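Side-chain contacts in probable arabinosyltransferase C (Mycobacterium tuberculosis, PDB 3PTY), which polymerises arabinose into the arabinan of mycobacterial cell-wall arabinogalactan, and whose C-terminal, lectin-like carbohydrate-binding domain is the part crystallised here: residues Val51-Leu55 with Ala56-Gly60; Gly171-Ser175 with Arg176-Leu180; Thr252-Val256 with Val257-Asp261; Val263-Asp266 with Trp267-Leu271. One frame throughout, in Å; residues are numbered along the deposited sequence.

How the contacts relate
The four contacts follow one another along the chain, each formed by neighbouring residues at a turn or a short helix. Contacts 1 and 2 belong to the part of the domain built on the antiparallel nine-strand sheet: contact 1 leans on strand 144-152, contact 2 leads into strand 178-183, and their centres are about 21 Å apart. Contacts 3 and 4 belong to the mixed seven-strand sheet, about 14 Å apart between centres, and meet where V257 packs on V263. About 43 Å separates the centres of contacts 1 and 4. The calcium ion lies near contact 2, while the arabinofuranoside sits at contact 4, on the interface with the second subunit.

Contact 1 of 4, residues Val51-Leu55 with Ala56-Gly60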
loop_
_atom_site.group_PDB
_atom_site.type_symbol
_atom_site.label_atom_id
_atom_site.label_comp_id
_atom_site.label_asym_id
_atom_site.label_seq_id
_atom_site.Cartn_x
_atom_site.Cartn_y
_atom_site.Cartn_z
ATOM N N VAL A 51 34.765 -13.651 -18.071
ATOM C CA VAL A 51 35.665 -13.897 -19.199
ATOM C C VAL A 51 36.721 -14.947 -18.853
ATOM O O VAL A 51 36.914 -15.914 -19.595
ATOM C CB VAL A 51 36.375 -12.611 -19.659
ATOM C CG1 VAL A 51 37.435 -12.939 -20.717
ATOM C CG2 VAL A 51 35.355 -11.616 -20.203
ATOM N N THR A 52 37.407 -14.758 -17.729
ATOM C CA THR A 52 38.487 -15.670 -17.358
ATOM C C THR A 52 38.331 -16.325 -15.983
ATOM O O THR A 52 38.707 -17.479 -15.803
ATOM C CB THR A 52 39.869 -14.984 -17.440
ATOM O OG1 THR A 52 39.858 -13.782 -16.660
ATOM C CG2 THR A 52 40.212 -14.639 -18.887
ATOM N N ALA A 53 37.774 -15.600 -15.017
ATOM C CA ALA A 53 37.713 -16.104 -13.644
ATOM C C ALA A 53 36.542 -17.059 -13.405
ATOM O O ALA A 53 35.494 -16.927 -14.031
ATOM C CB ALA A 53 37.656 -14.935 -12.661
ATOM N N PRO A 54 36.715 -18.029 -12.490
ATOM C CA PRO A 54 35.565 -18.843 -12.086
ATOM C C PRO A 54 34.479 -17.944 -11.503
ATOM O O PRO A 54 34.786 -16.869 -10.991
ATOM C CB PRO A 54 36.136 -19.749 -10.984
ATOM C CG PRO A 54 37.607 -19.752 -11.200
ATOM C CD PRO A 54 37.944 -18.403 -11.769
ATOM N N LEU A 55 33.230 -18.388 -11.579
ATOM C CA LEU A 55 32.083 -17.619 -11.107
ATOM C C LEU A 55 32.267 -17.090 -9.683
ATOM O O LEU A 55 31.928 -15.940 -9.381
ATOM C CB LEU A 55 30.833 -18.503 -11.181
ATOM C CG LEU A 55 29.473 -17.944 -10.769
ATOM C CD1 LEU A 55 28.368 -18.762 -11.421
ATOM C CD2 LEU A 55 29.324 -17.961 -9.266
ATOM N N ALA A 56 32.793 -17.937 -8.804
ATOM C CA ALA A 56 32.955 -17.570 -7.401
ATOM C C ALA A 56 33.931 -16.416 -7.227
ATOM O O ALA A 56 33.794 -15.621 -6.295
ATOM C CB ALA A 56 33.419 -18.784 -6.577
ATOM N N ASP A 57 34.913 -16.334 -8.127
ATOM C CA ASP A 57 36.031 -15.398 -7.997
ATOM C C ASP A 57 35.776 -14.061 -8.687
ATOM O O ASP A 57 36.370 -13.045 -8.328
ATOM C CB ASP A 57 37.297 -15.987 -8.642
ATOM C CG ASP A 57 37.817 -17.231 -7.924
ATOM O OD1 ASP A 57 37.027 -17.944 -7.280
ATOM O OD2 ASP A 57 39.031 -17.494 -8.017
ATOM N N ALA A 58 34.928 -14.074 -9.709
ATOM C CA ALA A 58 34.900 -12.977 -10.677
ATOM C C ALA A 58 34.465 -11.629 -10.094
ATOM O O ALA A 58 34.934 -10.579 -10.532
ATOM C CB ALA A 58 34.031 -13.353 -11.891
ATOM N N LEU A 59 33.587 -11.648 -9.099
ATOM C CA LEU A 59 33.031 -10.390 -8.592
ATOM C C LEU A 59 34.082 -9.486 -7.942
ATOM O O LEU A 59 33.963 -8.257 -7.970
ATOM C CB LEU A 59 31.863 -10.654 -7.631
ATOM C CG LEU A 59 31.083 -9.428 -7.135
ATOM C CD1 LEU A 59 30.487 -8.648 -8.305
ATOM C CD2 LEU A 59 29.983 -9.851 -6.160
ATOM N N GLY A 60 35.108 -10.086 -7.349
ATOM C CA GLY A 60 36.155 -9.303 -6.706
ATOM C C GLY A 60 37.549 -9.572 -7.252
ATOM O O GLY A 60 38.546 -9.308 -6.582
#
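With CG anti to its carbonyl carbon and beside its backbone N (chi1 -66°), D57 carries its carboxylate back to the ring of P54, while the extended backbone of A53 and P54 brings the A53 methyl against A58. These meetings mark the entry to the short, weakly bonded helix 55-58. The P54 carbonyl is its polar centre. P54 O accepts from D57 N at 2.9 Å, the three-residue spacing of a tight helical turn, with the donor 52° out of the carbonyl plane. The same oxygen also receives a weak bond from A58 N at 3.1 Å, so two consecutive N-H groups share one acceptor.

D57 CB and A58 CB lie beside this oxygen, A58 CB 3.7 Å from P54 O. The D57 side chain runs aslant across the P54 ring: D57 CB makes an apolar contact with P54 CD at 4.0 Å, and the carboxylate lies at van der Waals distance from the ring methylenes CD and CG, with D57 OD2 4.0 Å from P54 CD. L55 turns its isobutyl group away from the helical turn, to rest on I114 and P131. Inward, A58 and L59 pack on Y151 of strand 144-152, and backbone bonds from V51 to W150 and from A58 to G149 tie the chain before and after the turn to that strand. The outer side of the turn, with P54, L55 and D57, belongs to the protein surface. The A53 methyl touches both A58 CA, at 3.9 Å from A53 CB, and A58 CB, at 4.0 Å.

Contact 2 of 4, residues Gly171-Ser175 with Arg176-Leu180. With PO4 (phosphate ion), chain D.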
loop_
_atom_site.group_PDB
_atom_site.type_symbol
_atom_site.label_atom_id
_atom_site.label_comp_id
_atom_site.label_asym_id
_atom_site.label_seq_id
_atom_site.Cartn_x
_atom_site.Cartn_y
_atom_site.Cartn_z
ATOM N N GLY A 171 22.290 -1.034 0.036
ATOM C CA GLY A 171 23.064 0.015 0.672
ATOM C C GLY A 171 22.607 1.419 0.334
ATOM O O GLY A 171 21.561 1.614 -0.284
ATOM N N ARG A 172 23.390 2.406 0.758
ATOM C CA ARG A 172 23.105 3.798 0.426
ATOM C C ARG A 172 24.315 4.380 -0.258
ATOM O O ARG A 172 25.406 4.408 0.310
ATOM C CB ARG A 172 22.790 4.617 1.679
ATOM C CG ARG A 172 21.615 4.111 2.489
ATOM C CD ARG A 172 21.352 5.057 3.662
ATOM N NE ARG A 172 20.401 4.502 4.618
ATOM C CZ ARG A 172 20.691 3.525 5.470
ATOM N NH1 ARG A 172 21.907 2.988 5.474
ATOM N NH2 ARG A 172 19.767 3.078 6.311
ATOM N N PHE A 173 24.132 4.851 -1.483
ATOM C CA PHE A 173 25.255 5.375 -2.241
ATOM C C PHE A 173 24.759 6.298 -3.336
ATOM O O PHE A 173 23.606 6.214 -3.745
ATOM C CB PHE A 173 26.078 4.223 -2.837
ATOM C CG PHE A 173 25.248 3.183 -3.549
ATOM C CD1 PHE A 173 24.931 3.329 -4.894
ATOM C CD2 PHE A 173 24.778 2.071 -2.871
ATOM C CE1 PHE A 173 24.167 2.382 -5.545
ATOM C CE2 PHE A 173 24.016 1.113 -3.520
ATOM C CZ PHE A 173 23.709 1.266 -4.856
ATOM N N ASP A 174 25.635 7.186 -3.797
ATOM C CA ASP A 174 25.315 8.086 -4.898
ATOM C C ASP A 174 25.552 7.371 -6.218
ATOM O O ASP A 174 26.307 6.400 -6.276
ATOM C CB ASP A 174 26.169 9.353 -4.818
ATOM C CG ASP A 174 25.827 10.208 -3.606
ATOM O OD1 ASP A 174 24.642 10.226 -3.202
ATOM O OD2 ASP A 174 26.741 10.861 -3.059
ATOM N N SER A 175 24.912 7.849 -7.279
ATOM C CA SER A 175 24.969 7.158 -8.561
ATOM C C SER A 175 26.381 7.141 -9.134
ATOM O O SER A 175 26.730 6.263 -9.923
ATOM C CB SER A 175 23.977 7.768 -9.562
ATOM O OG SER A 175 24.429 9.024 -10.031
ATOM N N ARG A 176 27.199 8.104 -8.732
ATOM C CA ARG A 176 28.582 8.145 -9.204
ATOM C C ARG A 176 29.461 7.070 -8.544
ATOM O O ARG A 176 30.558 6.780 -9.019
ATOM C CB ARG A 176 29.179 9.530 -8.949
ATOM C CG ARG A 176 29.023 9.983 -7.509
ATOM C CD ARG A 176 29.878 11.199 -7.187
ATOM N NE ARG A 176 30.047 11.343 -5.743
ATOM C CZ ARG A 176 31.016 10.759 -5.044
ATOM N NH1 ARG A 176 31.914 9.996 -5.657
ATOM N NH2 ARG A 176 31.091 10.940 -3.733
ATOM N N GLU A 177 28.982 6.472 -7.456
ATOM C CA GLU A 177 29.813 5.541 -6.688
ATOM C C GLU A 177 29.829 4.119 -7.243
ATOM O O GLU A 177 30.656 3.306 -6.834
ATOM C CB GLU A 177 29.384 5.508 -5.221
ATOM C CG GLU A 177 29.711 6.774 -4.446
ATOM C CD GLU A 177 29.166 6.728 -3.031
ATOM O OE1 GLU A 177 29.839 6.156 -2.151
ATOM O OE2 GLU A 177 28.064 7.262 -2.798
ATOM N N VAL A 178 28.907 3.812 -8.152
ATOM C CA VAL A 178 28.864 2.491 -8.774
ATOM C C VAL A 178 28.761 2.650 -10.282
ATOM O O VAL A 178 27.826 3.268 -10.793
ATOM C CB VAL A 178 27.677 1.641 -8.261
ATOM C CG1 VAL A 178 27.650 0.281 -8.965
ATOM C CG2 VAL A 178 27.763 1.451 -6.752
ATOM N N ARG A 179 29.738 2.114 -10.998
ATOM C CA ARG A 179 29.766 2.290 -12.440
ATOM C C ARG A 179 30.004 0.976 -13.147
ATOM O O ARG A 179 30.564 0.042 -12.577
ATOM C CB ARG A 179 30.844 3.311 -12.838
ATOM C CG ARG A 179 30.631 4.689 -12.207
ATOM C CD ARG A 179 31.619 5.722 -12.742
ATOM N NE ARG A 179 31.434 5.907 -14.171
ATOM C CZ ARG A 179 30.774 6.918 -14.729
ATOM N NH1 ARG A 179 30.243 7.880 -13.985
ATOM N NH2 ARG A 179 30.656 6.967 -16.045
ATOM N N LEU A 180 29.556 0.920 -14.392
ATOM C CA LEU A 180 29.820 -0.205 -15.264
ATOM C C LEU A 180 30.830 0.262 -16.300
ATOM O O LEU A 180 30.578 1.227 -17.018
ATOM C CB LEU A 180 28.528 -0.612 -15.978
ATOM C CG LEU A 180 28.613 -1.749 -16.999
ATOM C CD1 LEU A 180 28.579 -3.101 -16.308
ATOM C CD2 LEU A 180 27.473 -1.633 -17.997
HETATM P P PO4 D . 21.463 0.079 7.670
HETATM O O1 PO4 D . 20.289 0.960 8.035
HETATM O O2 PO4 D . 21.025 -0.949 6.650
HETATM O O3 PO4 D . 21.960 -0.633 8.910
HETATM O O4 PO4 D . 22.576 0.932 7.103
HETATM O O HOH W 1 25.455 4.166 -10.547
#
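S175 and R176, both near helical angles, form the corners of a type I beta turn from D174 to E177, closed by E177 N donating to D174 O at 2.9 Å. E177 then reaches back over the turn with its side chain: D174 N gives E177 OE2 a short, almost straight bond of 2.6 Å, N-H...O 175°. The oxygen is met on its anti side, with the donor 32° out of the carboxylate plane. The two residues thus grip each other through main chain and carboxylate alike. D174 OD2 stands close to this second acid. The R176 guanidinium lies nearby, out of hydrogen-bonding geometry, and may offset some negative charge. E177 OE1 accepts from H238, a calcium ligand, so E177 is second-shell to the metal, its side chain about 7 Å from the calcium.

Residues 172-177, which include this turn, make the crossover connection of a Greek key, passing strands 209-214 and 195-202 between strands 164-171 and 178-183 of the antiparallel sheet. F173 lies along that crossing, touching R209, L211 and D201. With CG between the backbone N and the carbonyl carbon (chi1 49°), its ring turns one face to V178, whose CG2 sits 4.2 Å from the centroid in a CH-pi contact. A water bridges S175 O and V178 O, at an unusually short 2.5 Å from each, perhaps easing their closeness. S175 OG is hydrogen-bonded to E198. R172 grips a phosphate ion, probably from the crystallisation liquor, with NH1 2.7 Å from O4 and NH2 2.8 Å from O1; W239 donates to it too.

Contact 3 of 4, residues Thr252-Val256 with Val257-Asp261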
loop_
_atom_site.group_PDB
_atom_site.type_symbol
_atom_site.label_atom_id
_atom_site.label_comp_id
_atom_site.label_asym_id
_atom_site.label_seq_id
_atom_site.Cartn_x
_atom_site.Cartn_y
_atom_site.Cartn_z
ATOM N N THR A 252 6.055 -11.439 -19.857
ATOM C CA THR A 252 5.089 -10.485 -19.317
ATOM C C THR A 252 4.462 -11.045 -18.049
ATOM O O THR A 252 4.350 -12.259 -17.882
ATOM C CB THR A 252 3.959 -10.186 -20.305
ATOM O OG1 THR A 252 3.200 -11.381 -20.505
ATOM C CG2 THR A 252 4.519 -9.685 -21.647
ATOM N N LEU A 253 4.044 -10.159 -17.154
ATOM C CA LEU A 253 3.359 -10.592 -15.944
ATOM C C LEU A 253 2.117 -11.415 -16.310
ATOM O O LEU A 253 1.791 -12.397 -15.640
ATOM C CB LEU A 253 2.983 -9.380 -15.093
ATOM C CG LEU A 253 2.346 -9.614 -13.722
ATOM C CD1 LEU A 253 2.680 -8.458 -12.758
ATOM C CD2 LEU A 253 0.838 -9.804 -13.848
ATOM N N GLN A 254 1.437 -11.027 -17.385
ATOM C CA GLN A 254 0.265 -11.781 -17.835
ATOM C C GLN A 254 0.638 -13.225 -18.160
ATOM O O GLN A 254 -0.085 -14.161 -17.823
ATOM C CB GLN A 254 -0.380 -11.124 -19.056
ATOM C CG GLN A 254 -1.657 -11.829 -19.520
ATOM C CD GLN A 254 -2.709 -11.862 -18.434
ATOM O OE1 GLN A 254 -2.831 -10.921 -17.656
ATOM N NE2 GLN A 254 -3.471 -12.950 -18.370
ATOM N N ASN A 255 1.771 -13.403 -18.827
ATOM C CA ASN A 255 2.222 -14.744 -19.181
ATOM C C ASN A 255 2.694 -15.530 -17.963
ATOM O O ASN A 255 2.525 -16.745 -17.896
ATOM C CB ASN A 255 3.337 -14.679 -20.230
ATOM C CG ASN A 255 3.855 -16.055 -20.619
ATOM O OD1 ASN A 255 4.621 -16.679 -19.881
ATOM N ND2 ASN A 255 3.444 -16.531 -21.788
ATOM N N VAL A 256 3.289 -14.832 -16.997
ATOM C CA VAL A 256 3.821 -15.489 -15.813
ATOM C C VAL A 256 2.725 -15.835 -14.809
ATOM O O VAL A 256 2.663 -16.955 -14.306
ATOM C CB VAL A 256 4.881 -14.600 -15.117
ATOM C CG1 VAL A 256 5.149 -15.100 -13.705
ATOM C CG2 VAL A 256 6.158 -14.584 -15.933
ATOM N N VAL A 257 1.868 -14.863 -14.522
ATOM C CA VAL A 257 0.845 -15.011 -13.491
ATOM C C VAL A 257 -0.425 -15.658 -14.042
ATOM O O VAL A 257 -1.046 -16.489 -13.382
ATOM C CB VAL A 257 0.507 -13.643 -12.846
ATOM C CG1 VAL A 257 -0.666 -13.766 -11.886
ATOM C CG2 VAL A 257 1.741 -13.089 -12.116
ATOM N N GLY A 258 -0.799 -15.275 -15.257
ATOM C CA GLY A 258 -1.978 -15.818 -15.907
ATOM C C GLY A 258 -3.270 -15.336 -15.274
ATOM O O GLY A 258 -3.274 -14.401 -14.477
ATOM N N ALA A 259 -4.371 -15.992 -15.628
ATOM C CA ALA A 259 -5.697 -15.584 -15.173
ATOM C C ALA A 259 -6.303 -16.563 -14.171
ATOM O O ALA A 259 -7.434 -16.373 -13.722
ATOM C CB ALA A 259 -6.631 -15.405 -16.369
ATOM N N ALA A 260 -5.547 -17.598 -13.810
ATOM C CA ALA A 260 -6.041 -18.641 -12.914
ATOM C C ALA A 260 -5.452 -18.603 -11.496
ATOM O O ALA A 260 -6.180 -18.815 -10.528
ATOM C CB ALA A 260 -5.825 -20.025 -13.540
ATOM N N ASP A 261 -4.145 -18.360 -11.367
ATOM C CA ASP A 261 -3.511 -18.268 -10.050
ATOM C C ASP A 261 -4.183 -17.142 -9.264
ATOM O O ASP A 261 -4.331 -16.044 -9.786
ATOM C CB ASP A 261 -2.018 -17.928 -10.177
ATOM C CG ASP A 261 -1.178 -19.072 -10.742
ATOM O OD1 ASP A 261 -1.722 -20.166 -10.982
ATOM O OD2 ASP A 261 0.039 -18.854 -10.953
HETATM O O HOH W 2 1.423 -19.112 -13.043
#
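L253 and V257 stand side by side one helical turn apart, L253 CD2 3.8 Å from V257 CG2. Beneath them V257 N donates to L253 O at 2.7 Å. The next N-H, of G258, goes to Q254 O at 2.9 Å but arrives 43° above the carbonyl plane. G258, with positive phi, is the first residue to leave the helix. At the other end T252 is the N-cap: its OG1 accepts from N255 N at 3.0 Å, while its carbonyl takes the N-H of V256.

Several other polar groups have partners outside the turn. V256 O receives a hydrogen from a water at 2.8 Å, and that water also donates to D261 OD2, bridging the helix end to the following loop. D261 OD2 has a second donor in W291 NE1. Bent at chi2 (59°), the Q254 chain lays its amide beside G258, NE2 3.9 Å from G258 C. Q276 NE2 donates both to Q254 OE1 and to G258 O, joining the two residues from outside. N255 OD1 accepts from R251.

Around the Q254 chain lie C31 and C275, a disulfide pair. The apolar flank of helix 253-257 rests on the mixed sheet: L253 touches V37 and V39 of strand 37-40, V257 meets W291 of strand 291-294, and both pack on L342 of strand 341-347.

Contact 4 of 4, residues Val263-Asp266 with Trp267-Leu271; sequences VFLD and WLVGL. With AFO (octyl alpha-D-arabinofuranoside), chain B.
G270 N donates to D266 O at 2.9 Å and closes the turn of the short, weakly bonded helix 267-270. On one flank L265 CD2 rests 3.7 Å from G270 CA; on another, D266 crosses V269, with D266 OD2 4.0 Å from V269 CG2. The arabinofuranoside lies against the same turn. Its O2 donates to W267 O at 2.6 Å and lies 3.3 Å from G270 CA, where no side chain intervenes. The indole of W267, CG anti to the backbone N (chi1 179°), flanks the sugar: O2 stands over one of its faces, W267 NE1 lies 3.0 Å from O1, and C1' of the octyl chain meets the ring edge. L271 CD2 also covers a ring face.

Further out, the second subunit fixes the start of the helix: its D296 accepts from W267 N, its R297 N donates to D266 OD1, and its R337 packs on W267. N22 of that subunit binds the glycoside. Strand 262-264, this helix and strand 277-278 form a beta-alpha-beta unit, with V269 against I293 of the neighbouring strand. A sugar hydroxyl given to a main-chain carbonyl beside an indole is consistent with carbohydrate recognition, here at a subunit interface.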
loop_
_atom_site.group_PDB
_atom_site.type_symbol
_atom_site.label_atom_id
_atom_site.label_comp_id
_atom_site.label_asym_id
_atom_site.label_seq_id
_atom_site.Cartn_x
_atom_site.Cartn_y
_atom_site.Cartn_z
ATOM N N VAL A 263 -4.481 -14.026 -6.870
ATOM C CA VAL A 263 -3.537 -12.962 -6.549
ATOM C C VAL A 263 -4.089 -12.104 -5.417
ATOM O O VAL A 263 -5.208 -11.611 -5.506
ATOM C CB VAL A 263 -3.307 -12.048 -7.773
ATOM C CG1 VAL A 263 -2.249 -10.979 -7.468
ATOM C CG2 VAL A 263 -2.911 -12.868 -9.006
ATOM N N PHE A 264 -3.317 -11.947 -4.346
ATOM C CA PHE A 264 -3.636 -10.984 -3.307
ATOM C C PHE A 264 -3.400 -9.588 -3.860
ATOM O O PHE A 264 -2.266 -9.245 -4.189
ATOM C CB PHE A 264 -2.681 -11.155 -2.123
ATOM C CG PHE A 264 -3.300 -11.758 -0.907
ATOM C CD1 PHE A 264 -2.858 -12.980 -0.425
ATOM C CD2 PHE A 264 -4.303 -11.096 -0.224
ATOM C CE1 PHE A 264 -3.419 -13.539 0.705
ATOM C CE2 PHE A 264 -4.870 -11.649 0.907
ATOM C CZ PHE A 264 -4.428 -12.872 1.371
ATOM N N LEU A 265 -4.436 -8.768 -3.956
ATOM C CA LEU A 265 -4.193 -7.354 -4.267
ATOM C C LEU A 265 -5.304 -6.416 -3.817
ATOM O O LEU A 265 -6.462 -6.816 -3.715
ATOM C CB LEU A 265 -3.864 -7.133 -5.750
ATOM C CG LEU A 265 -4.612 -7.899 -6.839
ATOM C CD1 LEU A 265 -6.081 -7.929 -6.573
ATOM C CD2 LEU A 265 -4.318 -7.286 -8.200
ATOM N N ASP A 266 -4.927 -5.172 -3.531
ATOM C CA ASP A 266 -5.878 -4.140 -3.126
ATOM C C ASP A 266 -6.869 -3.908 -4.262
ATOM O O ASP A 266 -6.500 -3.985 -5.436
ATOM C CB ASP A 266 -5.145 -2.819 -2.853
ATOM C CG ASP A 266 -4.116 -2.922 -1.733
ATOM O OD1 ASP A 266 -4.464 -3.415 -0.640
ATOM O OD2 ASP A 266 -2.956 -2.493 -1.945
ATOM N N TRP A 267 -8.110 -3.580 -3.921
ATOM C CA TRP A 267 -9.123 -3.307 -4.940
ATOM C C TRP A 267 -8.653 -2.238 -5.935
ATOM O O TRP A 267 -8.815 -2.397 -7.144
ATOM C CB TRP A 267 -10.447 -2.888 -4.285
ATOM C CG TRP A 267 -11.525 -2.579 -5.282
ATOM C CD1 TRP A 267 -12.357 -3.475 -5.894
ATOM C CD2 TRP A 267 -11.883 -1.286 -5.789
ATOM N NE1 TRP A 267 -13.205 -2.816 -6.753
ATOM C CE2 TRP A 267 -12.937 -1.471 -6.704
ATOM C CE3 TRP A 267 -11.413 0.013 -5.558
ATOM C CZ2 TRP A 267 -13.533 -0.411 -7.385
ATOM C CZ3 TRP A 267 -12.008 1.067 -6.230
ATOM C CH2 TRP A 267 -13.054 0.849 -7.136
ATOM N N LEU A 268 -8.074 -1.157 -5.417
ATOM C CA LEU A 268 -7.552 -0.058 -6.234
ATOM C C LEU A 268 -6.507 -0.528 -7.233
ATOM O O LEU A 268 -6.537 -0.165 -8.411
ATOM C CB LEU A 268 -6.905 1.009 -5.343
ATOM C CG LEU A 268 -7.682 2.282 -5.042
ATOM C CD1 LEU A 268 -6.827 3.243 -4.216
ATOM C CD2 LEU A 268 -8.113 2.918 -6.335
ATOM N N VAL A 269 -5.568 -1.325 -6.744
ATOM C CA VAL A 269 -4.508 -1.861 -7.586
ATOM C C VAL A 269 -5.054 -2.833 -8.631
ATOM O O VAL A 269 -4.579 -2.864 -9.759
ATOM C CB VAL A 269 -3.428 -2.556 -6.740
ATOM C CG1 VAL A 269 -2.414 -3.277 -7.639
ATOM C CG2 VAL A 269 -2.741 -1.543 -5.841
ATOM N N GLY A 270 -6.059 -3.619 -8.260
ATOM C CA GLY A 270 -6.648 -4.572 -9.185
ATOM C C GLY A 270 -7.284 -3.951 -10.424
ATOM O O GLY A 270 -7.467 -4.627 -11.435
ATOM N N LEU A 271 -7.634 -2.668 -10.355
ATOM C CA LEU A 271 -8.265 -1.994 -11.490
ATOM C C LEU A 271 -7.352 -2.060 -12.714
ATOM O O LEU A 271 -7.813 -2.175 -13.847
ATOM C CB LEU A 271 -8.560 -0.529 -11.146
ATOM C CG LEU A 271 -9.582 -0.262 -10.031
ATOM C CD1 LEU A 271 -9.704 1.242 -9.774
ATOM C CD2 LEU A 271 -10.928 -0.844 -10.391
HETATM C C1 AFO B . -11.954 -5.808 -8.394
HETATM O O1 AFO B . -13.284 -5.285 -8.441
HETATM C C2 AFO B . -11.053 -4.775 -9.061
HETATM O O2 AFO B . -9.867 -4.518 -8.297
HETATM C C3 AFO B . -10.719 -5.334 -10.430
HETATM O O3 AFO B . -11.201 -4.426 -11.414
HETATM C C4 AFO B . -11.493 -6.641 -10.531
HETATM O O4 AFO B . -11.879 -6.992 -9.194
HETATM C C5 AFO B . -10.700 -7.762 -11.197
HETATM O O5 AFO B . -11.606 -8.765 -11.682
HETATM C "C1'" AFO B . -14.275 -6.176 -7.935
HETATM C "C2'" AFO B . -15.636 -5.605 -8.316
HETATM C "C3'" AFO B . -16.760 -6.131 -7.426
HETATM C "C4'" AFO B . -18.102 -5.720 -8.019
HETATM C "C5'" AFO B . -17.960 -4.501 -8.926
HETATM C "C6'" AFO B . -17.793 -3.198 -8.147
HETATM C "C7'" AFO B . -17.428 -2.050 -9.084
HETATM C "C8'" AFO B . -17.353 -0.735 -8.340
#